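Local coordinates for argonaute protein (Marinitoga piezophila, PDB 5I4A) that uses short guide RNAs bearing a 5'-hydroxyl end to find complementary single-stranded targets and cleave them, with manganese preferred for cutting DNA, at residues S147-K151 and G236-I240; K563-Y569 and I595-I599; N268-K272 and L604-H610. All coordinates share one frame. Numbering follows the deposited sequence.

Interaction 1 (S147-K151 and G236-I240); sequences SILPK and GFKKI
Residues 147-151 run as extended strand in linker L1, hydrogen-bonded through Ser147, Leu149 and Lys151 to the neighbouring strand 127-140. The partner, 236-240 of linker L2, is the end of helix 234-238, with Ile240 starting helix 240-243. Ile148 (phi/psi -123/104, chi1 m, chi2 t) points toward Ile240: its CG2 lies 3.6 Å from CD1 of Ile240, whose own m,t rotamer aims back at the strand, and Tyr133 and Tyr9 touch both isoleucines. Leu149 starts out facing away, yet its CD1 comes within 4.3 Å of Phe237 CZ. Pro150 and Gly236 are the closest CA pair, 5.2 Å apart; an ideal CB on Gly236 would sit only 2.7 Å from Pro150 CB, so a side chain there would clash. The proline ring, C-gamma endo, lies on the Phe237 ring (chi1 m): CG is 3.4 Å from the ring centroid and 7° off its normal, a clear proline-aromatic CH-pi contact, with CD 3.4 Å from CE1. Lys151 has its CA-to-CB bond directed away, and its NZ is hydrogen-bonded to Asn111 OD1. Lacking cross-segment hydrogen bonds, this buried L1-L2 packing depends on shape: apolar contact plus one CH-pi pair, with 267 Å² buried.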
loop_
_atom_site.group_PDB
_atom_site.type_symbol
_atom_site.label_atom_id
_atom_site.label_comp_id
_atom_site.label_asym_id
_atom_site.label_seq_id
_atom_site.Cartn_x
_atom_site.Cartn_y
_atom_site.Cartn_z
ATOM N N SER A 147 3.662 -18.735 5.526
ATOM C CA SER A 147 2.295 -18.245 5.595
ATOM C C SER A 147 1.541 -18.705 4.354
ATOM O O SER A 147 2.057 -18.616 3.236
ATOM C CB SER A 147 2.244 -16.721 5.728
ATOM O OG SER A 147 2.993 -16.070 4.715
ATOM N N ILE A 148 0.335 -19.223 4.566
ATOM C CA ILE A 148 -0.505 -19.757 3.502
ATOM C C ILE A 148 -1.818 -18.993 3.568
ATOM O O ILE A 148 -2.646 -19.242 4.454
ATOM C CB ILE A 148 -0.735 -21.265 3.643
ATOM C CG1 ILE A 148 0.599 -22.018 3.668
ATOM C CG2 ILE A 148 -1.600 -21.777 2.505
ATOM C CD1 ILE A 148 0.441 -23.526 3.828
ATOM N N LEU A 149 -2.015 -18.060 2.639
ATOM C CA LEU A 149 -3.208 -17.231 2.638
ATOM C C LEU A 149 -4.174 -17.731 1.577
ATOM O O LEU A 149 -3.922 -17.526 0.378
ATOM C CB LEU A 149 -2.850 -15.772 2.376
ATOM C CG LEU A 149 -4.052 -14.826 2.358
ATOM C CD1 LEU A 149 -4.586 -14.635 3.768
ATOM C CD2 LEU A 149 -3.691 -13.494 1.722
ATOM N N PRO A 150 -5.267 -18.390 1.950
ATOM C CA PRO A 150 -6.291 -18.721 0.958
ATOM C C PRO A 150 -6.928 -17.456 0.403
ATOM O O PRO A 150 -7.195 -16.497 1.132
ATOM C CB PRO A 150 -7.295 -19.565 1.751
ATOM C CG PRO A 150 -7.059 -19.205 3.180
ATOM C CD PRO A 150 -5.594 -18.919 3.283
ATOM N N LYS A 151 -7.150 -17.455 -0.906
ATOM C CA LYS A 151 -7.822 -16.351 -1.581
ATOM C C LYS A 151 -8.460 -16.904 -2.851
ATOM O O LYS A 151 -8.578 -18.122 -3.026
ATOM C CB LYS A 151 -6.850 -15.200 -1.870
ATOM C CG LYS A 151 -5.853 -15.480 -2.985
ATOM C CD LYS A 151 -5.232 -14.197 -3.519
ATOM C CE LYS A 151 -4.135 -13.681 -2.606
ATOM N NZ LYS A 151 -3.301 -12.655 -3.293
ATOM N N GLY A 236 -11.097 -22.392 2.779
ATOM C CA GLY A 236 -9.755 -22.406 2.220
ATOM C C GLY A 236 -8.688 -22.605 3.277
ATOM O O GLY A 236 -7.734 -23.361 3.072
ATOM N N PHE A 237 -8.827 -21.924 4.420
ATOM C CA PHE A 237 -7.936 -22.186 5.547
ATOM C C PHE A 237 -8.030 -23.641 5.987
ATOM O O PHE A 237 -7.017 -24.258 6.339
ATOM C CB PHE A 237 -8.267 -21.261 6.722
ATOM C CG PHE A 237 -7.693 -19.872 6.601
ATOM C CD1 PHE A 237 -6.335 -19.650 6.773
ATOM C CD2 PHE A 237 -8.518 -18.786 6.350
ATOM C CE1 PHE A 237 -5.808 -18.373 6.675
ATOM C CE2 PHE A 237 -7.996 -17.507 6.250
ATOM C CZ PHE A 237 -6.639 -17.302 6.411
ATOM N N LYS A 238 -9.239 -24.208 5.963
ATOM C CA LYS A 238 -9.458 -25.576 6.416
ATOM C C LYS A 238 -9.120 -26.615 5.350
ATOM O O LYS A 238 -8.838 -27.767 5.698
ATOM C CB LYS A 238 -10.910 -25.743 6.879
ATOM C CG LYS A 238 -11.240 -27.123 7.432
ATOM C CD LYS A 238 -12.217 -27.060 8.592
ATOM C CE LYS A 238 -12.439 -28.445 9.184
ATOM N NZ LYS A 238 -12.230 -28.456 10.658
ATOM N N LYS A 239 -9.129 -26.245 4.071
ATOM C CA LYS A 239 -8.733 -27.173 3.018
ATOM C C LYS A 239 -7.222 -27.271 2.845
ATOM O O LYS A 239 -6.765 -28.058 2.011
ATOM C CB LYS A 239 -9.370 -26.769 1.685
ATOM C CG LYS A 239 -10.682 -27.473 1.376
ATOM C CD LYS A 239 -11.364 -26.850 0.168
ATOM C CE LYS A 239 -11.571 -27.863 -0.943
ATOM N NZ LYS A 239 -12.008 -27.200 -2.202
ATOM N N ILE A 240 -6.446 -26.500 3.611
ATOM C CA ILE A 240 -4.991 -26.488 3.428
ATOM C C ILE A 240 -4.368 -27.871 3.568
ATOM O O ILE A 240 -3.583 -28.261 2.684
ATOM C CB ILE A 240 -4.350 -25.458 4.375
ATOM C CG1 ILE A 240 -4.736 -24.037 3.965
ATOM C CG2 ILE A 240 -2.836 -25.622 4.400
ATOM C CD1 ILE A 240 -4.112 -22.964 4.830
#

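Interaction 2 (K563-Y569 and I595-I599); sequences KLDENTY and IEEII
Tyr569 lays its ring (chi1 m) against the first turn of helix 595-605: CG1 of Ile599 sits over one face, 3.8 Å from the centroid and 23° off the normal, a CH-pi contact, while Tyr569 CE1 meets Ile595 CG2 at 3.5 Å. Both isoleucines are m,m and, four residues apart, share one helix side, as the Ile599 N to Ile595 O bond of 2.8 Å confirms. The CA register pairs Asn567 with Ile595 (6.8 Å) and Tyr569 with Ile599 (7.5 Å). Segment 563-569 is a tight beta hairpin: Leu564 N bonds Thr568 O at 2.9 Å, and Asp565 OD1 accepts from Asn567 N at 2.9 Å, an Asx turn, and from Thr568 OG1 at 2.8 Å. Beyond the tyrosine ring the contact becomes polar. Lys563 NZ bridges to Glu566 OE1 at 3.2 Å and, at long range, to Glu596 OE2 at 4.0 Å. One water links Lys563 NZ (2.8 Å) to Glu596 OE2 (2.5 Å); another joins Glu566 O (2.5 Å) to Tyr569 OH (2.7 Å). This is helix-on-sheet packing within the RNase H-like PIWI domain, where apolar side chains fill the helix-sheet interface and at the exposed edge Lys563 joins Glu596 by a long direct bridge and shorter water links.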
loop_
_atom_site.group_PDB
_atom_site.type_symbol
_atom_site.label_atom_id
_atom_site.label_comp_id
_atom_site.label_asym_id
_atom_site.label_seq_id
_atom_site.Cartn_x
_atom_site.Cartn_y
_atom_site.Cartn_z
ATOM N N LYS A 563 2.494 -9.998 18.463
ATOM C CA LYS A 563 3.940 -10.152 18.518
ATOM C C LYS A 563 4.332 -11.475 17.877
ATOM O O LYS A 563 3.863 -12.536 18.298
ATOM C CB LYS A 563 4.436 -10.089 19.962
ATOM C CG LYS A 563 5.867 -10.560 20.148
ATOM C CD LYS A 563 6.516 -9.836 21.312
ATOM C CE LYS A 563 7.493 -10.721 22.059
ATOM N NZ LYS A 563 8.156 -9.975 23.163
ATOM N N LEU A 564 5.185 -11.409 16.856
ATOM C CA LEU A 564 5.759 -12.608 16.258
ATOM C C LEU A 564 6.998 -13.069 17.016
ATOM O O LEU A 564 7.065 -14.217 17.468
ATOM C CB LEU A 564 6.102 -12.351 14.791
ATOM C CG LEU A 564 4.928 -11.962 13.901
ATOM C CD1 LEU A 564 5.418 -11.728 12.482
ATOM C CD2 LEU A 564 3.851 -13.035 13.938
ATOM N N ASP A 565 7.986 -12.190 17.152
ATOM C CA ASP A 565 9.155 -12.451 17.979
ATOM C C ASP A 565 9.563 -11.144 18.646
ATOM O O ASP A 565 8.804 -10.170 18.662
ATOM C CB ASP A 565 10.295 -13.074 17.159
ATOM C CG ASP A 565 10.754 -12.192 16.007
ATOM O OD1 ASP A 565 10.980 -10.981 16.210
ATOM O OD2 ASP A 565 10.900 -12.724 14.887
ATOM N N GLU A 566 10.789 -11.116 19.169
ATOM C CA GLU A 566 11.215 -9.999 20.001
ATOM C C GLU A 566 11.261 -8.689 19.224
ATOM O O GLU A 566 11.045 -7.617 19.804
ATOM C CB GLU A 566 12.581 -10.307 20.616
ATOM C CG GLU A 566 12.916 -9.487 21.853
ATOM C CD GLU A 566 11.978 -9.754 23.023
ATOM O OE1 GLU A 566 11.208 -10.738 22.977
ATOM O OE2 GLU A 566 12.016 -8.971 23.996
ATOM N N ASN A 567 11.521 -8.748 17.919
ATOM C CA ASN A 567 11.708 -7.546 17.115
ATOM C C ASN A 567 10.694 -7.411 15.986
ATOM O O ASN A 567 10.828 -6.500 15.162
ATOM C CB ASN A 567 13.127 -7.514 16.540
ATOM C CG ASN A 567 14.157 -7.067 17.557
ATOM O OD1 ASN A 567 14.449 -7.777 18.519
ATOM N ND2 ASN A 567 14.721 -5.884 17.343
ATOM N N THR A 568 9.687 -8.278 15.917
ATOM C CA THR A 568 8.759 -8.291 14.791
ATOM C C THR A 568 7.331 -8.352 15.307
ATOM O O THR A 568 6.971 -9.282 16.037
ATOM C CB THR A 568 9.045 -9.471 13.860
ATOM O OG1 THR A 568 10.462 -9.654 13.755
ATOM C CG2 THR A 568 8.490 -9.197 12.473
ATOM N N TYR A 569 6.520 -7.369 14.918
ATOM C CA TYR A 569 5.114 -7.304 15.288
ATOM C C TYR A 569 4.263 -7.126 14.038
ATOM O O TYR A 569 4.752 -6.747 12.971
ATOM C CB TYR A 569 4.824 -6.149 16.258
ATOM C CG TYR A 569 5.400 -6.309 17.648
ATOM C CD1 TYR A 569 6.767 -6.220 17.867
ATOM C CD2 TYR A 569 4.572 -6.519 18.744
ATOM C CE1 TYR A 569 7.297 -6.355 19.135
ATOM C CE2 TYR A 569 5.095 -6.653 20.020
ATOM C CZ TYR A 569 6.457 -6.568 20.207
ATOM O OH TYR A 569 6.982 -6.699 21.472
ATOM N N ILE A 595 11.006 -2.081 22.757
ATOM C CA ILE A 595 10.367 -2.458 21.498
ATOM C C ILE A 595 8.860 -2.273 21.604
ATOM O O ILE A 595 8.229 -1.654 20.741
ATOM C CB ILE A 595 10.734 -3.903 21.118
ATOM C CG1 ILE A 595 12.251 -4.056 20.983
ATOM C CG2 ILE A 595 10.041 -4.312 19.827
ATOM C CD1 ILE A 595 12.879 -3.065 20.034
ATOM N N GLU A 596 8.268 -2.782 22.690
ATOM C CA GLU A 596 6.825 -2.668 22.891
ATOM C C GLU A 596 6.359 -1.218 22.833
ATOM O O GLU A 596 5.306 -0.917 22.259
ATOM C CB GLU A 596 6.429 -3.293 24.231
ATOM C CG GLU A 596 6.656 -4.794 24.327
ATOM C CD GLU A 596 8.081 -5.158 24.706
ATOM O OE1 GLU A 596 8.902 -4.240 24.911
ATOM O OE2 GLU A 596 8.378 -6.367 24.804
ATOM N N GLU A 597 7.129 -0.304 23.429
ATOM C CA GLU A 597 6.754 1.105 23.413
ATOM C C GLU A 597 6.885 1.698 22.016
ATOM O O GLU A 597 6.035 2.488 21.590
ATOM C CB GLU A 597 7.608 1.881 24.412
ATOM C CG GLU A 597 7.277 1.591 25.864
ATOM C CD GLU A 597 8.359 2.068 26.809
ATOM O OE1 GLU A 597 9.521 2.183 26.369
ATOM O OE2 GLU A 597 8.048 2.327 27.989
ATOM N N ILE A 598 7.942 1.326 21.291
ATOM C CA ILE A 598 8.113 1.792 19.917
ATOM C C ILE A 598 6.966 1.300 19.044
ATOM O O ILE A 598 6.413 2.049 18.231
ATOM C CB ILE A 598 9.474 1.338 19.362
ATOM C CG1 ILE A 598 10.613 1.953 20.175
ATOM C CG2 ILE A 598 9.608 1.720 17.896
ATOM C CD1 ILE A 598 11.992 1.488 19.740
ATOM N N ILE A 599 6.592 0.027 19.197
ATOM C CA ILE A 599 5.505 -0.533 18.399
ATOM C C ILE A 599 4.205 0.211 18.672
ATOM O O ILE A 599 3.423 0.486 17.753
ATOM C CB ILE A 599 5.361 -2.040 18.679
ATOM C CG1 ILE A 599 6.664 -2.775 18.357
ATOM C CG2 ILE A 599 4.204 -2.623 17.891
ATOM C CD1 ILE A 599 7.133 -2.614 16.934
HETATM O O HOH W 1 6.522 -8.068 24.472
HETATM O O HOH W 2 9.611 -7.092 21.846
#

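Interaction 3 (N268-K272 and L604-H610)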
loop_
_atom_site.group_PDB
_atom_site.type_symbol
_atom_site.label_atom_id
_atom_site.label_comp_id
_atom_site.label_asym_id
_atom_site.label_seq_id
_atom_site.Cartn_x
_atom_site.Cartn_y
_atom_site.Cartn_z
ATOM N N ASN A 268 -5.765 0.789 22.804
ATOM C CA ASN A 268 -6.899 1.676 23.017
ATOM C C ASN A 268 -6.486 3.094 22.632
ATOM O O ASN A 268 -5.602 3.679 23.266
ATOM C CB ASN A 268 -7.346 1.605 24.477
ATOM C CG ASN A 268 -8.764 2.085 24.684
ATOM O OD1 ASN A 268 -9.724 1.387 24.355
ATOM N ND2 ASN A 268 -8.905 3.273 25.254
ATOM N N VAL A 269 -7.120 3.642 21.597
ATOM C CA VAL A 269 -6.797 4.969 21.078
ATOM C C VAL A 269 -7.908 5.929 21.482
ATOM O O VAL A 269 -9.055 5.787 21.042
ATOM C CB VAL A 269 -6.607 4.955 19.553
ATOM C CG1 VAL A 269 -6.187 6.333 19.058
ATOM C CG2 VAL A 269 -5.584 3.904 19.150
ATOM N N ILE A 270 -7.565 6.913 22.309
ATOM C CA ILE A 270 -8.500 7.930 22.775
ATOM C C ILE A 270 -8.110 9.260 22.148
ATOM O O ILE A 270 -6.946 9.672 22.225
ATOM C CB ILE A 270 -8.508 8.031 24.310
ATOM C CG1 ILE A 270 -8.873 6.687 24.941
ATOM C CG2 ILE A 270 -9.480 9.113 24.767
ATOM C CD1 ILE A 270 -10.313 6.276 24.725
ATOM N N TYR A 271 -9.082 9.927 21.535
ATOM C CA TYR A 271 -8.873 11.244 20.950
ATOM C C TYR A 271 -9.216 12.325 21.968
ATOM O O TYR A 271 -10.240 12.245 22.652
ATOM C CB TYR A 271 -9.733 11.420 19.697
ATOM C CG TYR A 271 -9.439 10.447 18.573
ATOM C CD1 TYR A 271 -9.987 9.169 18.571
ATOM C CD2 TYR A 271 -8.630 10.814 17.506
ATOM C CE1 TYR A 271 -9.728 8.283 17.544
ATOM C CE2 TYR A 271 -8.365 9.933 16.473
ATOM C CZ TYR A 271 -8.916 8.669 16.498
ATOM O OH TYR A 271 -8.655 7.792 15.471
ATOM N N LYS A 272 -8.351 13.335 22.066
ATOM C CA LYS A 272 -8.575 14.487 22.936
ATOM C C LYS A 272 -9.054 15.661 22.088
ATOM O O LYS A 272 -8.293 16.201 21.279
ATOM C CB LYS A 272 -7.306 14.863 23.699
ATOM C CG LYS A 272 -7.095 14.111 25.005
ATOM C CD LYS A 272 -5.892 14.661 25.766
ATOM C CE LYS A 272 -6.297 15.704 26.805
ATOM N NZ LYS A 272 -7.068 16.839 26.226
ATOM N N LEU A 604 0.050 4.249 17.059
ATOM C CA LEU A 604 -0.606 5.526 17.317
ATOM C C LEU A 604 -0.383 6.503 16.173
ATOM O O LEU A 604 -1.241 7.353 15.908
ATOM C CB LEU A 604 -0.103 6.129 18.631
ATOM C CG LEU A 604 -0.451 5.402 19.934
ATOM C CD1 LEU A 604 0.426 5.894 21.068
ATOM C CD2 LEU A 604 -1.923 5.576 20.285
ATOM N N LEU A 605 0.749 6.389 15.473
ATOM C CA LEU A 605 1.002 7.256 14.326
ATOM C C LEU A 605 -0.038 7.075 13.227
ATOM O O LEU A 605 -0.243 7.987 12.416
ATOM C CB LEU A 605 2.399 7.000 13.765
ATOM C CG LEU A 605 3.554 7.631 14.546
ATOM C CD1 LEU A 605 4.882 7.272 13.903
ATOM C CD2 LEU A 605 3.370 9.140 14.614
ATOM N N THR A 606 -0.694 5.914 13.167
ATOM C CA THR A 606 -1.761 5.727 12.189
ATOM C C THR A 606 -3.006 6.545 12.515
ATOM O O THR A 606 -3.924 6.602 11.691
ATOM C CB THR A 606 -2.143 4.245 12.085
ATOM O OG1 THR A 606 -2.966 3.879 13.200
ATOM C CG2 THR A 606 -0.894 3.366 12.071
ATOM N N ARG A 607 -3.057 7.180 13.688
ATOM C CA ARG A 607 -4.225 7.935 14.112
ATOM C C ARG A 607 -3.928 9.382 14.478
ATOM O O ARG A 607 -4.852 10.096 14.877
ATOM C CB ARG A 607 -4.893 7.259 15.320
ATOM C CG ARG A 607 -5.319 5.821 15.089
ATOM C CD ARG A 607 -6.532 5.726 14.170
ATOM N NE ARG A 607 -7.125 4.396 14.227
ATOM C CZ ARG A 607 -8.035 4.026 15.123
ATOM N NH1 ARG A 607 -8.465 4.894 16.030
ATOM N NH2 ARG A 607 -8.516 2.789 15.111
ATOM N N VAL A 608 -2.675 9.837 14.371
ATOM C CA VAL A 608 -2.357 11.217 14.726
ATOM C C VAL A 608 -2.969 12.219 13.763
ATOM O O VAL A 608 -2.909 13.427 14.016
ATOM C CB VAL A 608 -0.833 11.442 14.801
ATOM C CG1 VAL A 608 -0.225 10.569 15.879
ATOM C CG2 VAL A 608 -0.189 11.173 13.454
ATOM N N ALA A 609 -3.552 11.747 12.664
ATOM C CA ALA A 609 -4.314 12.597 11.765
ATOM C C ALA A 609 -5.405 11.755 11.122
ATOM O O ALA A 609 -5.307 10.528 11.047
ATOM C CB ALA A 609 -3.426 13.239 10.692
ATOM N N HIS A 610 -6.454 12.436 10.671
ATOM C CA HIS A 610 -7.539 11.827 9.920
ATOM C C HIS A 610 -7.797 12.653 8.670
ATOM O O HIS A 610 -7.746 13.885 8.713
ATOM C CB HIS A 610 -8.836 11.737 10.751
ATOM C CG HIS A 610 -8.901 10.545 11.657
ATOM N ND1 HIS A 610 -9.666 9.435 11.371
ATOM C CD2 HIS A 610 -8.303 10.294 12.845
ATOM C CE1 HIS A 610 -9.534 8.549 12.343
ATOM N NE2 HIS A 610 -8.711 9.045 13.248
HETATM O O HOH W 3 -10.185 4.797 18.722
#
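The two backbones come no closer than 7.3 Å, between the CA atoms of Val269 and Leu604, so side chains and one water make the contact. Residues 268-272 are extended, becoming strand at 271-272; residues 604-610 come off the C-terminal end of helix 595-605 through a turn in which Arg607 N bonds Leu604 O at 2.9 Å, and reach an extended His610 (phi/psi -130/140). Val269 CG2 packs 4.2 Å from Leu604 CD2. Strand 271-272 is the middle of a small antiparallel sheet between 277-278 and 433-434, through which linker L2 is joined to the PIWI domain; the contact thus brings the linker against the PIWI helix end. Tyr271 reaches across with its hydroxyl: OH lies 2.6 Å from His610 NE2, a short hydrogen bond, and accepts from Arg607 NH1 at 3.0 Å with an N-H...O angle of 140°. His610 is held on its other nitrogen by Thr615 O. A water donates to Val269 O (2.8 Å) and accepts from Arg607 NH1 (3.2 Å), giving that nitrogen two links to the linker segment.

Interactions 2 and 3 use the two ends of helix 595-605: 595-599 packs on the hairpin of the PIWI sheet, and 604-610 meets linker L2, with nearest atoms of the two contacts about 5 Å apart. Interaction 1 stands apart, its centre about 26 Å from that of interaction 2 and 33 Å from that of interaction 3, and joins L1 to L2. Thus L2 takes part in two contacts, once against L1 and once against PIWI. Every touching residue of interaction 3 is buried, and nearly all of interaction 1, yet interaction 3 adds Tyr271 hydrogen bonds to its small apolar part, whereas interaction 1 is apolar and CH-pi. Interaction 2, partly exposed, combines buried aliphatic packing with solvent-bridged charges.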